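RNase III inhibitor (Mycobacterium tuberculosis, PDB 5M3I) is a small macro-domain protein, with a mixed beta sheet flanked by helices. Local coordinates at residues V65-V73 with Y101-V112; P125-W135 with V152-S160. All coordinates share one frame; numbering follows the deposited sequence.

Contact 1: residues V65-V73 with Y101-V112; sequences VTIGKMFVV and YIDAGLIDLIRV
In this macro domain the turn that leads into the edge strand 71-74 is laid against one side of helix 99-115, and the joint between them is made at Gly68 and Gly105. The type II turn from Thr66 to Lys69 has Gly68 at its third position, where phi is positive; having no side chain, Gly68 lets the turn lie close on Ala104 CB, 3.9 Å from Gly68 CA. With Gly105 equally bare, the backbones close in until Gly68 CA lies 3.8 Å from Gly105 N. A water donates to both Gly68 O and Ala104 O, bridging two carbonyls that could not bond directly.

Asp108 grips the backbone just after the turn. Its CG stands anti to the backbone N (chi1 -161°), which swings the carboxylate to the turn, where OD2 accepts from Met70 N at 2.9 Å, on the anti side and nearly straight (162°). OD1 takes the main Arg111 bonds, from NE and NH2 at the guanidinium edge, with NE at 2.6 Å; serving both partners should restrain the carboxylate's rotation. The Met70 chain turns twice, so that SD lies by Leu109 CB and CE reaches Gly105 O at 3.4 Å; an unbranched, flexible side chain suits such a bent path. Ile67 lies over one face of the Tyr101 ring, its CG1 4.2 Å from the centroid, and Val72 CG2 meets Val112 CG1 at 3.7 Å.

Met70 and Leu109 both continue onto Ile85 of strand 83-88, while Phe71 faces helix 50-61 and Leu106 packs on helix 135-147.

Contact 2: residues P125-W135 with V152-S160; sequences PLGVGNGGLDW and VDAVIYPPS
Pro125 and Pro158 have the nearest CA atoms of the two segments, 5.7 Å apart, where the loop after strand 120-123 passes the tail that follows strand 153-156. The loop opens with a type II turn from Pro125 to Val128, Gly127 taking its positive-phi corner, and runs on to Asp134, the N-cap of helix 135-147. The tail is extended through Tyr157, Pro158 and Pro159.

Trp135, at the start of that helix, supplies the broad surface. Its CG is anti to the backbone N (chi1 170°), which turns the indole toward the tail. Pro159 CD sits squarely over the five-membered ring, 3.5 Å from its centroid and 9° off the normal, a CH-pi contact made by a carbon next to the electron-withdrawing proline nitrogen. Pro158 CA makes an off-centre CH-pi contact with the six-membered ring, 4.2 Å from that centroid. Ile156 CG2 comes in at the indole edge instead, 3.7 Å from Trp135 CH2. Val128 CG1 also touches Pro159 CG, at 3.9 Å, and the Pro125 ring lies against the Tyr157 carbonyl, CD being 3.2 Å from Tyr157 O.

Prolines suit the tail because they are stiff, lack an N-H and offer slightly polarised C-H groups to an aromatic face. With CH-pi and van der Waals contacts dominating, and a proline ring against a carbonyl, the fit probably depends more on shape than on directional bonds.

In the fold
The contacts follow one another along the chain, contact 1 closing before contact 2 opens, and their centres lie about 15 Å apart. Both reach the same mixed sheet: contact 1 at its outermost strand 71-74, contact 2 at strand 153-156, next to the opposite edge strand 12-14. Helix 99-115 connects them, for while one side of it receives segment 65-73, Ile102 on another side packs on Leu126 and Leu133 of the loop, with Ile102 CG1 3.6 Å from Leu133 CD1. Turn, helix, loop and C-terminal tail thus form a continuous chain of contacts across the macro domain.

Contact 1: residues V65-V73 with Y101-V112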
loop_
_atom_site.group_PDB
_atom_site.type_symbol
_atom_site.label_atom_id
_atom_site.label_comp_id
_atom_site.label_asym_id
_atom_site.label_seq_id
_atom_site.Cartn_x
_atom_site.Cartn_y
_atom_site.Cartn_z
ATOM N N VAL A 65 8.035 7.647 -9.384
ATOM C CA VAL A 65 7.717 7.074 -8.066
ATOM C C VAL A 65 8.640 7.693 -7.016
ATOM O O VAL A 65 9.859 7.544 -7.094
ATOM C CB VAL A 65 7.874 5.545 -8.080
ATOM C CG1 VAL A 65 7.434 4.929 -6.761
ATOM C CG2 VAL A 65 7.069 4.941 -9.209
ATOM N N THR A 66 8.041 8.318 -6.000
ATOM C CA THR A 66 8.725 8.976 -4.926
ATOM C C THR A 66 8.032 8.767 -3.595
ATOM O O THR A 66 6.826 8.499 -3.521
ATOM C CB THR A 66 8.754 10.519 -5.155
ATOM O OG1 THR A 66 7.440 10.989 -5.490
ATOM C CG2 THR A 66 9.718 10.880 -6.297
ATOM N N ILE A 67 8.795 8.938 -2.516
ATOM C CA ILE A 67 8.252 8.998 -1.177
ATOM C C ILE A 67 7.157 10.070 -1.131
ATOM O O ILE A 67 7.367 11.182 -1.591
ATOM C CB ILE A 67 9.342 9.324 -0.114
ATOM C CG1 ILE A 67 10.448 8.246 -0.089
ATOM C CG2 ILE A 67 8.724 9.461 1.290
ATOM C CD1 ILE A 67 9.971 6.799 -0.037
ATOM N N GLY A 68 6.004 9.716 -0.593
ATOM C CA GLY A 68 4.943 10.659 -0.270
ATOM C C GLY A 68 3.853 10.725 -1.330
ATOM O O GLY A 68 2.948 11.548 -1.234
ATOM N N LYS A 69 3.959 9.877 -2.333
ATOM C CA LYS A 69 3.074 9.870 -3.468
ATOM C C LYS A 69 2.737 8.408 -3.811
ATOM O O LYS A 69 3.612 7.613 -4.075
ATOM C CB LYS A 69 3.777 10.584 -4.619
ATOM C CG LYS A 69 3.093 10.556 -5.973
ATOM C CD LYS A 69 3.701 11.672 -6.852
ATOM C CE LYS A 69 3.897 11.270 -8.311
ATOM N NZ LYS A 69 2.620 11.356 -9.085
ATOM N N MET A 70 1.457 8.079 -3.789
ATOM C CA MET A 70 1.022 6.791 -4.215
ATOM C C MET A 70 1.236 6.641 -5.719
ATOM O O MET A 70 1.007 7.602 -6.471
ATOM C CB MET A 70 -0.469 6.598 -3.861
ATOM C CG MET A 70 -0.845 6.679 -2.367
ATOM S SD MET A 70 0.075 5.562 -1.263
ATOM C CE MET A 70 1.468 6.616 -0.812
ATOM N N PHE A 71 1.617 5.440 -6.151
ATOM C CA PHE A 71 1.528 5.064 -7.537
ATOM C C PHE A 71 0.370 4.084 -7.753
ATOM O O PHE A 71 0.439 2.921 -7.325
ATOM C CB PHE A 71 2.843 4.479 -7.999
ATOM C CG PHE A 71 2.875 4.152 -9.455
ATOM C CD1 PHE A 71 2.906 5.180 -10.404
ATOM C CD2 PHE A 71 2.822 2.845 -9.876
ATOM C CE1 PHE A 71 2.890 4.890 -11.760
ATOM C CE2 PHE A 71 2.802 2.542 -11.239
ATOM C CZ PHE A 71 2.845 3.562 -12.183
ATOM N N VAL A 72 -0.711 4.547 -8.387
ATOM C CA VAL A 72 -1.966 3.799 -8.410
ATOM C C VAL A 72 -2.188 3.180 -9.776
ATOM O O VAL A 72 -2.034 3.855 -10.770
ATOM C CB VAL A 72 -3.164 4.717 -8.070
ATOM C CG1 VAL A 72 -4.457 3.918 -7.969
ATOM C CG2 VAL A 72 -2.921 5.417 -6.734
ATOM N N VAL A 73 -2.609 1.934 -9.815
ATOM C CA VAL A 73 -2.930 1.252 -11.062
ATOM C C VAL A 73 -4.298 0.552 -10.937
ATOM O O VAL A 73 -4.614 -0.028 -9.899
ATOM C CB VAL A 73 -1.837 0.208 -11.402
ATOM C CG1 VAL A 73 -2.098 -0.397 -12.767
ATOM C CG2 VAL A 73 -0.424 0.814 -11.428
ATOM N N TYR A 101 8.594 8.571 6.056
ATOM C CA TYR A 101 8.097 8.095 4.781
ATOM C C TYR A 101 6.624 7.615 4.860
ATOM O O TYR A 101 5.870 7.723 3.896
ATOM C CB TYR A 101 8.962 6.947 4.271
ATOM C CG TYR A 101 10.456 7.219 4.065
ATOM C CD1 TYR A 101 11.014 8.515 4.095
ATOM C CD2 TYR A 101 11.291 6.153 3.759
ATOM C CE1 TYR A 101 12.397 8.706 3.864
ATOM C CE2 TYR A 101 12.653 6.325 3.544
ATOM C CZ TYR A 101 13.202 7.592 3.595
ATOM O OH TYR A 101 14.531 7.660 3.339
ATOM N N ILE A 102 6.274 7.046 6.015
ATOM C CA ILE A 102 4.964 6.513 6.258
ATOM C C ILE A 102 4.030 7.708 6.464
ATOM O O ILE A 102 2.914 7.741 5.912
ATOM C CB ILE A 102 4.934 5.527 7.463
ATOM C CG1 ILE A 102 5.935 4.357 7.292
ATOM C CG2 ILE A 102 3.545 4.942 7.704
ATOM C CD1 ILE A 102 5.888 3.617 5.991
ATOM N N ASP A 103 4.455 8.668 7.270
ATOM C CA ASP A 103 3.659 9.911 7.483
ATOM C C ASP A 103 3.318 10.575 6.167
ATOM O O ASP A 103 2.189 10.925 5.930
ATOM C CB ASP A 103 4.398 10.874 8.393
ATOM C CG ASP A 103 4.543 10.345 9.826
ATOM O OD1 ASP A 103 3.839 9.385 10.205
ATOM O OD2 ASP A 103 5.343 10.926 10.604
ATOM N N ALA A 104 4.310 10.703 5.303
ATOM C CA ALA A 104 4.131 11.429 4.052
ATOM C C ALA A 104 3.244 10.642 3.091
ATOM O O ALA A 104 2.359 11.198 2.453
ATOM C CB ALA A 104 5.483 11.775 3.410
ATOM N N GLY A 105 3.476 9.350 2.990
ATOM C CA GLY A 105 2.618 8.500 2.179
ATOM C C GLY A 105 1.146 8.441 2.605
ATOM O O GLY A 105 0.257 8.413 1.748
ATOM N N LEU A 106 0.893 8.430 3.900
ATOM C CA LEU A 106 -0.459 8.348 4.402
ATOM C C LEU A 106 -1.255 9.551 3.980
ATOM O O LEU A 106 -2.440 9.416 3.628
ATOM C CB LEU A 106 -0.494 8.181 5.940
ATOM C CG LEU A 106 -0.053 6.777 6.394
ATOM C CD1 LEU A 106 0.167 6.758 7.904
ATOM C CD2 LEU A 106 -1.045 5.716 6.049
ATOM N N ILE A 107 -0.620 10.716 3.972
ATOM C CA ILE A 107 -1.291 11.898 3.499
ATOM C C ILE A 107 -1.837 11.637 2.087
ATOM O O ILE A 107 -3.008 11.905 1.824
ATOM C CB ILE A 107 -0.364 13.145 3.516
ATOM C CG1 ILE A 107 -0.046 13.558 4.972
ATOM C CG2 ILE A 107 -1.044 14.322 2.785
ATOM C CD1 ILE A 107 1.037 14.635 5.123
ATOM N N ASP A 108 -0.997 11.111 1.185
ATOM C CA ASP A 108 -1.442 10.918 -0.178
ATOM C C ASP A 108 -2.359 9.710 -0.298
ATOM O O ASP A 108 -3.202 9.664 -1.202
ATOM C CB ASP A 108 -0.287 10.812 -1.130
ATOM C CG ASP A 108 -0.692 11.057 -2.560
ATOM O OD1 ASP A 108 -1.219 12.143 -2.858
ATOM O OD2 ASP A 108 -0.446 10.204 -3.435
ATOM N N LEU A 109 -2.185 8.710 0.555
ATOM C CA LEU A 109 -3.090 7.576 0.535
ATOM C C LEU A 109 -4.533 8.043 0.813
ATOM O O LEU A 109 -5.447 7.575 0.141
ATOM C CB LEU A 109 -2.714 6.520 1.570
ATOM C CG LEU A 109 -3.660 5.305 1.638
ATOM C CD1 LEU A 109 -3.711 4.534 0.324
ATOM C CD2 LEU A 109 -3.219 4.370 2.765
ATOM N N ILE A 110 -4.715 8.925 1.800
ATOM C CA ILE A 110 -6.024 9.439 2.121
ATOM C C ILE A 110 -6.578 10.218 0.930
ATOM O O ILE A 110 -7.736 10.066 0.562
ATOM C CB ILE A 110 -5.945 10.391 3.319
ATOM C CG1 ILE A 110 -5.688 9.601 4.604
ATOM C CG2 ILE A 110 -7.195 11.237 3.446
ATOM C CD1 ILE A 110 -5.268 10.499 5.753
ATOM N N ARG A 111 -5.753 11.071 0.364
ATOM C CA ARG A 111 -6.155 11.875 -0.771
ATOM C C ARG A 111 -6.613 10.982 -1.932
ATOM O O ARG A 111 -7.598 11.234 -2.548
ATOM C CB ARG A 111 -4.997 12.767 -1.225
ATOM C CG ARG A 111 -5.379 13.735 -2.342
ATOM C CD ARG A 111 -4.179 14.468 -2.934
ATOM N NE ARG A 111 -3.277 13.546 -3.635
ATOM C CZ ARG A 111 -3.512 12.949 -4.814
ATOM N NH1 ARG A 111 -4.634 13.163 -5.485
ATOM N NH2 ARG A 111 -2.603 12.126 -5.325
ATOM N N VAL A 112 -5.895 9.910 -2.193
ATOM C CA VAL A 112 -6.215 9.049 -3.312
ATOM C C VAL A 112 -7.539 8.288 -3.087
ATOM O O VAL A 112 -8.299 8.039 -4.034
ATOM C CB VAL A 112 -5.014 8.112 -3.581
ATOM C CG1 VAL A 112 -5.380 6.898 -4.408
ATOM C CG2 VAL A 112 -3.898 8.904 -4.244
HETATM O O HOH W 1 2.501 13.452 0.602
#

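Contact 2: residues P125-W135 with V152-S160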
loop_
_atom_site.group_PDB
_atom_site.type_symbol
_atom_site.label_atom_id
_atom_site.label_comp_id
_atom_site.label_asym_id
_atom_site.label_seq_id
_atom_site.Cartn_x
_atom_site.Cartn_y
_atom_site.Cartn_z
ATOM N N PRO A 125 1.404 -4.255 6.841
ATOM C CA PRO A 125 2.118 -3.540 7.890
ATOM C C PRO A 125 3.297 -2.744 7.307
ATOM O O PRO A 125 4.438 -3.200 7.298
ATOM C CB PRO A 125 2.560 -4.661 8.853
ATOM C CG PRO A 125 2.479 -5.927 8.092
ATOM C CD PRO A 125 1.633 -5.716 6.872
ATOM N N LEU A 126 3.011 -1.525 6.889
ATOM C CA LEU A 126 3.889 -0.732 6.061
ATOM C C LEU A 126 5.269 -0.524 6.694
ATOM O O LEU A 126 5.376 0.028 7.776
ATOM C CB LEU A 126 3.271 0.642 5.819
ATOM C CG LEU A 126 1.898 0.767 5.213
ATOM C CD1 LEU A 126 1.502 2.231 5.183
ATOM C CD2 LEU A 126 1.894 0.201 3.798
ATOM N N GLY A 127 6.306 -0.970 5.996
ATOM C CA GLY A 127 7.652 -0.792 6.452
ATOM C C GLY A 127 8.100 -1.629 7.655
ATOM O O GLY A 127 9.199 -1.418 8.161
ATOM N N VAL A 128 7.297 -2.600 8.082
ATOM C CA VAL A 128 7.659 -3.472 9.202
ATOM C C VAL A 128 8.333 -4.744 8.676
ATOM O O VAL A 128 7.854 -5.355 7.732
ATOM C CB VAL A 128 6.408 -3.816 10.045
ATOM C CG1 VAL A 128 6.767 -4.717 11.225
ATOM C CG2 VAL A 128 5.761 -2.541 10.542
ATOM N N GLY A 129 9.415 -5.169 9.315
ATOM C CA GLY A 129 10.141 -6.382 8.891
ATOM C C GLY A 129 11.179 -6.011 7.851
ATOM O O GLY A 129 12.280 -5.601 8.216
ATOM N N ASN A 130 10.796 -6.076 6.567
ATOM C CA ASN A 130 11.649 -5.604 5.445
ATOM C C ASN A 130 12.268 -4.223 5.704
ATOM O O ASN A 130 13.468 -4.033 5.515
ATOM C CB ASN A 130 10.859 -5.532 4.122
ATOM C CG ASN A 130 10.424 -6.903 3.612
ATOM O OD1 ASN A 130 11.244 -7.819 3.473
ATOM N ND2 ASN A 130 9.128 -7.050 3.316
ATOM N N GLY A 131 11.441 -3.272 6.135
ATOM C CA GLY A 131 11.885 -1.905 6.369
ATOM C C GLY A 131 12.426 -1.575 7.746
ATOM O O GLY A 131 12.958 -0.489 7.934
ATOM N N GLY A 132 12.272 -2.487 8.707
ATOM C CA GLY A 132 12.766 -2.315 10.062
ATOM C C GLY A 132 11.995 -1.397 11.000
ATOM O O GLY A 132 12.532 -1.027 12.038
ATOM N N LEU A 133 10.750 -1.024 10.691
ATOM C CA LEU A 133 9.953 -0.148 11.611
ATOM C C LEU A 133 9.226 -0.953 12.718
ATOM O O LEU A 133 9.010 -2.144 12.580
ATOM C CB LEU A 133 8.934 0.682 10.809
ATOM C CG LEU A 133 9.518 1.529 9.663
ATOM C CD1 LEU A 133 8.433 2.312 8.961
ATOM C CD2 LEU A 133 10.604 2.469 10.152
ATOM N N ASP A 134 8.852 -0.280 13.794
ATOM C CA ASP A 134 8.084 -0.880 14.879
ATOM C C ASP A 134 6.585 -0.941 14.534
ATOM O O ASP A 134 5.986 0.085 14.159
ATOM C CB ASP A 134 8.271 -0.028 16.124
ATOM C CG ASP A 134 7.984 -0.777 17.404
ATOM O OD1 ASP A 134 6.920 -1.407 17.514
ATOM O OD2 ASP A 134 8.840 -0.734 18.319
ATOM N N TRP A 135 5.974 -2.123 14.657
ATOM C CA TRP A 135 4.551 -2.310 14.296
ATOM C C TRP A 135 3.646 -1.320 15.010
ATOM O O TRP A 135 2.802 -0.664 14.413
ATOM C CB TRP A 135 4.083 -3.745 14.578
ATOM C CG TRP A 135 2.538 -3.992 14.453
ATOM C CD1 TRP A 135 1.735 -4.656 15.339
ATOM C CD2 TRP A 135 1.693 -3.607 13.375
ATOM N NE1 TRP A 135 0.443 -4.687 14.887
ATOM C CE2 TRP A 135 0.394 -4.045 13.681
ATOM C CE3 TRP A 135 1.910 -2.944 12.167
ATOM C CZ2 TRP A 135 -0.683 -3.827 12.833
ATOM C CZ3 TRP A 135 0.839 -2.707 11.344
ATOM C CH2 TRP A 135 -0.442 -3.166 11.675
ATOM N N VAL A 152 -15.019 4.667 4.959
ATOM C CA VAL A 152 -14.205 3.681 4.258
ATOM C C VAL A 152 -13.989 2.486 5.209
ATOM O O VAL A 152 -13.765 2.672 6.397
ATOM C CB VAL A 152 -12.863 4.309 3.832
ATOM C CG1 VAL A 152 -11.956 3.300 3.176
ATOM C CG2 VAL A 152 -13.119 5.453 2.861
ATOM N N ASP A 153 -14.110 1.274 4.696
ATOM C CA ASP A 153 -13.713 0.079 5.470
ATOM C C ASP A 153 -12.266 -0.130 5.249
ATOM O O ASP A 153 -11.803 -0.195 4.079
ATOM C CB ASP A 153 -14.474 -1.173 5.000
ATOM C CG ASP A 153 -15.939 -1.137 5.379
ATOM O OD1 ASP A 153 -16.286 -0.751 6.519
ATOM O OD2 ASP A 153 -16.757 -1.522 4.529
ATOM N N ALA A 154 -11.516 -0.216 6.330
ATOM C CA ALA A 154 -10.089 -0.456 6.211
ATOM C C ALA A 154 -9.820 -1.765 6.915
ATOM O O ALA A 154 -10.159 -1.902 8.081
ATOM C CB ALA A 154 -9.311 0.687 6.850
ATOM N N VAL A 155 -9.210 -2.695 6.212
ATOM C CA VAL A 155 -8.718 -3.924 6.818
ATOM C C VAL A 155 -7.186 -3.810 6.943
ATOM O O VAL A 155 -6.473 -3.735 5.926
ATOM C CB VAL A 155 -9.090 -5.183 6.009
ATOM C CG1 VAL A 155 -8.803 -6.448 6.832
ATOM C CG2 VAL A 155 -10.570 -5.174 5.640
ATOM N N ILE A 156 -6.707 -3.809 8.185
ATOM C CA ILE A 156 -5.298 -3.708 8.484
ATOM C C ILE A 156 -4.722 -5.070 8.907
ATOM O O ILE A 156 -5.211 -5.675 9.863
ATOM C CB ILE A 156 -5.099 -2.678 9.578
ATOM C CG1 ILE A 156 -5.623 -1.324 9.069
ATOM C CG2 ILE A 156 -3.626 -2.587 9.920
ATOM C CD1 ILE A 156 -5.425 -0.213 10.044
ATOM N N TYR A 157 -3.733 -5.519 8.162
ATOM C CA TYR A 157 -3.064 -6.828 8.337
ATOM C C TYR A 157 -1.811 -6.693 9.205
ATOM O O TYR A 157 -0.915 -5.953 8.857
ATOM C CB TYR A 157 -2.672 -7.434 6.997
ATOM C CG TYR A 157 -3.889 -7.966 6.277
ATOM C CD1 TYR A 157 -4.820 -7.079 5.662
ATOM C CD2 TYR A 157 -4.128 -9.343 6.183
ATOM C CE1 TYR A 157 -5.929 -7.541 5.025
ATOM C CE2 TYR A 157 -5.220 -9.811 5.491
ATOM C CZ TYR A 157 -6.123 -8.910 4.922
ATOM O OH TYR A 157 -7.260 -9.380 4.261
ATOM N N PRO A 158 -1.804 -7.324 10.391
ATOM C CA PRO A 158 -0.600 -7.196 11.232
ATOM C C PRO A 158 0.564 -8.044 10.693
ATOM O O PRO A 158 0.345 -8.785 9.746
ATOM C CB PRO A 158 -1.055 -7.698 12.604
ATOM C CG PRO A 158 -2.370 -8.343 12.386
ATOM C CD PRO A 158 -2.991 -7.654 11.209
ATOM N N PRO A 159 1.770 -7.917 11.274
ATOM C CA PRO A 159 2.916 -8.717 10.813
ATOM C C PRO A 159 2.642 -10.192 10.968
ATOM O O PRO A 159 1.979 -10.576 11.954
ATOM C CB PRO A 159 4.026 -8.309 11.746
ATOM C CG PRO A 159 3.693 -6.919 12.113
ATOM C CD PRO A 159 2.188 -6.923 12.273
ATOM N N SER A 160 2.986 -10.945 9.923
ATOM C CA SER A 160 2.640 -12.351 9.787
ATOM C C SER A 160 3.786 -13.338 10.103
ATOM O O SER A 160 4.913 -13.196 9.625
ATOM C CB SER A 160 2.061 -12.665 8.389
ATOM O OG SER A 160 3.093 -12.915 7.424
#